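Local coordinates for protein glycosyl hydrolase, family 38 (Enterococcus faecalis, PDB 5KBP) that probably hydrolyses alpha-mannosidic linkages in carbohydrates, as a member of glycosyl hydrolase family 38, at residues 493-498 with 598-603. Sequence-based numbering, arbitrary orientation.
Sequences ELSVKE and SPVKAS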
loop_
_atom_site.group_PDB
_atom_site.type_symbol
_atom_site.label_atom_id
_atom_site.label_comp_id
_atom_site.label_asym_id
_atom_site.label_seq_id
_atom_site.Cartn_x
_atom_site.Cartn_y
_atom_site.Cartn_z
ATOM N N GLU A 493 11.134 28.087 -22.148
ATOM C CA GLU A 493 12.077 28.304 -21.059
ATOM C C GLU A 493 12.109 29.789 -20.720
ATOM O O GLU A 493 12.376 30.620 -21.594
ATOM C CB GLU A 493 13.469 27.805 -21.444
ATOM C CG GLU A 493 14.417 27.615 -20.276
ATOM C CD GLU A 493 15.728 26.976 -20.692
ATOM O OE1 GLU A 493 16.208 27.271 -21.807
ATOM O OE2 GLU A 493 16.274 26.172 -19.908
ATOM N N LEU A 494 11.839 30.119 -19.459
ATOM C CA LEU A 494 11.842 31.496 -18.991
ATOM C C LEU A 494 12.901 31.683 -17.913
ATOM O O LEU A 494 13.225 30.753 -17.168
ATOM C CB LEU A 494 10.467 31.906 -18.438
ATOM C CG LEU A 494 9.292 31.958 -19.417
ATOM C CD1 LEU A 494 8.045 32.484 -18.726
ATOM C CD2 LEU A 494 9.635 32.814 -20.623
ATOM N N SER A 495 13.436 32.898 -17.837
ATOM C CA SER A 495 14.427 33.276 -16.831
ATOM C C SER A 495 13.748 34.221 -15.844
ATOM O O SER A 495 13.588 35.413 -16.121
ATOM C CB SER A 495 15.647 33.925 -17.480
ATOM O OG SER A 495 16.602 34.306 -16.505
ATOM N N VAL A 496 13.347 33.683 -14.695
ATOM C CA VAL A 496 12.647 34.441 -13.663
ATOM C C VAL A 496 13.664 34.924 -12.638
ATOM O O VAL A 496 14.433 34.125 -12.089
ATOM C CB VAL A 496 11.549 33.594 -13.000
ATOM C CG1 VAL A 496 10.917 34.349 -11.844
ATOM C CG2 VAL A 496 10.497 33.205 -14.028
ATOM N N LYS A 497 13.663 36.230 -12.375
ATOM C CA LYS A 497 14.663 36.872 -11.528
ATOM C C LYS A 497 13.969 37.547 -10.351
ATOM O O LYS A 497 13.272 38.552 -10.529
ATOM C CB LYS A 497 15.480 37.883 -12.333
ATOM C CG LYS A 497 16.554 38.602 -11.538
ATOM C CD LYS A 497 17.317 39.580 -12.419
ATOM C CE LYS A 497 18.373 40.340 -11.633
ATOM N NZ LYS A 497 19.112 41.302 -12.498
ATOM N N GLU A 498 14.166 36.990 -9.153
ATOM C CA GLU A 498 13.695 37.585 -7.900
ATOM C C GLU A 498 12.187 37.841 -7.923
ATOM O O GLU A 498 11.718 38.955 -7.680
ATOM C CB GLU A 498 14.461 38.872 -7.581
ATOM C CG GLU A 498 15.945 38.664 -7.332
ATOM C CD GLU A 498 16.636 39.918 -6.836
ATOM O OE1 GLU A 498 17.694 39.794 -6.186
ATOM O OE2 GLU A 498 16.118 41.025 -7.089
ATOM N N SER A 598 23.920 28.370 -22.291
ATOM C CA SER A 598 23.143 29.523 -22.725
ATOM C C SER A 598 23.558 30.709 -21.867
ATOM O O SER A 598 24.249 30.543 -20.858
ATOM C CB SER A 598 21.637 29.259 -22.602
ATOM O OG SER A 598 21.232 29.243 -21.244
ATOM N N PRO A 599 23.165 31.926 -22.258
ATOM C CA PRO A 599 23.481 33.089 -21.412
ATOM C C PRO A 599 22.841 33.045 -20.033
ATOM O O PRO A 599 23.271 33.797 -19.149
ATOM C CB PRO A 599 22.953 34.272 -22.234
ATOM C CG PRO A 599 23.002 33.796 -23.640
ATOM C CD PRO A 599 22.661 32.335 -23.581
ATOM N N VAL A 600 21.842 32.194 -19.814
ATOM C CA VAL A 600 21.126 32.157 -18.544
ATOM C C VAL A 600 21.275 30.835 -17.806
ATOM O O VAL A 600 20.950 30.777 -16.610
ATOM C CB VAL A 600 19.628 32.481 -18.731
ATOM C CG1 VAL A 600 19.454 33.846 -19.378
ATOM C CG2 VAL A 600 18.949 31.399 -19.556
ATOM N N LYS A 601 21.751 29.774 -18.455
ATOM C CA LYS A 601 21.801 28.471 -17.810
ATOM C C LYS A 601 22.791 27.575 -18.542
ATOM O O LYS A 601 22.820 27.551 -19.774
ATOM C CB LYS A 601 20.412 27.820 -17.780
ATOM C CG LYS A 601 20.373 26.440 -17.147
ATOM C CD LYS A 601 18.965 25.868 -17.186
ATOM C CE LYS A 601 18.919 24.468 -16.601
ATOM N NZ LYS A 601 17.537 23.914 -16.622
ATOM N N ALA A 602 23.592 26.845 -17.770
ATOM C CA ALA A 602 24.546 25.890 -18.314
ATOM C C ALA A 602 24.663 24.715 -17.355
ATOM O O ALA A 602 24.572 24.880 -16.136
ATOM C CB ALA A 602 25.920 26.528 -18.546
ATOM N N SER A 603 24.863 23.524 -17.918
ATOM C CA SER A 603 24.954 22.307 -17.125
ATOM C C SER A 603 26.021 21.390 -17.702
ATOM O O SER A 603 26.219 21.325 -18.918
ATOM C CB SER A 603 23.612 21.563 -17.066
ATOM O OG SER A 603 23.260 21.049 -18.338
#
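Glu493 and Lys601 meet at about a right angle, the carboxylate of one brought up to the aliphatic stem of the other, and the pair illustrates how two beta sheets can touch through side chains alone. Glu493 holds CG anti to its own nitrogen (chi1 -163°) and runs on extended, which carries its carboxylate across the gap. There OE2 of Glu493 lies 3.8 Å from CD of Lys601. The ammonium group is a little farther off, OE2 of Glu493 to NZ of Lys601 being 4.2 Å, beyond a salt bridge, although the opposite charges should still attract each other weakly. The firmer partner of this carboxylate is Arg464, which forms a salt bridge with OE1 and so holds the group from within its own sheet.

A second, looser touch is made by Ser495, two residues along the same strand and on the same face. Its OG approaches CG1 of Val600 at 4.1 Å, a van der Waals contact of a hydroxyl with a methyl branch, and Phe517 packs against both residues. The turn carrying Val600 is braced from within: Ser598 OG donates to Lys601 O at 2.7 Å, in the carbonyl plane and on a lone pair, and receives a weak bond from Val600 N.

No hydrogen bond joins the two segments; the contact is side-chain packing between strands of different sheets. Strand 483-499 is the middle one of a three-stranded antiparallel sheet, and Val419 of its neighbour 416-430 touches both Glu493 and Lys601. Across the interface, residues 598-600 make the short connection from edge strand 591-597 into strand 601-613 of a large antiparallel sheet, a strand that Lys601 begins.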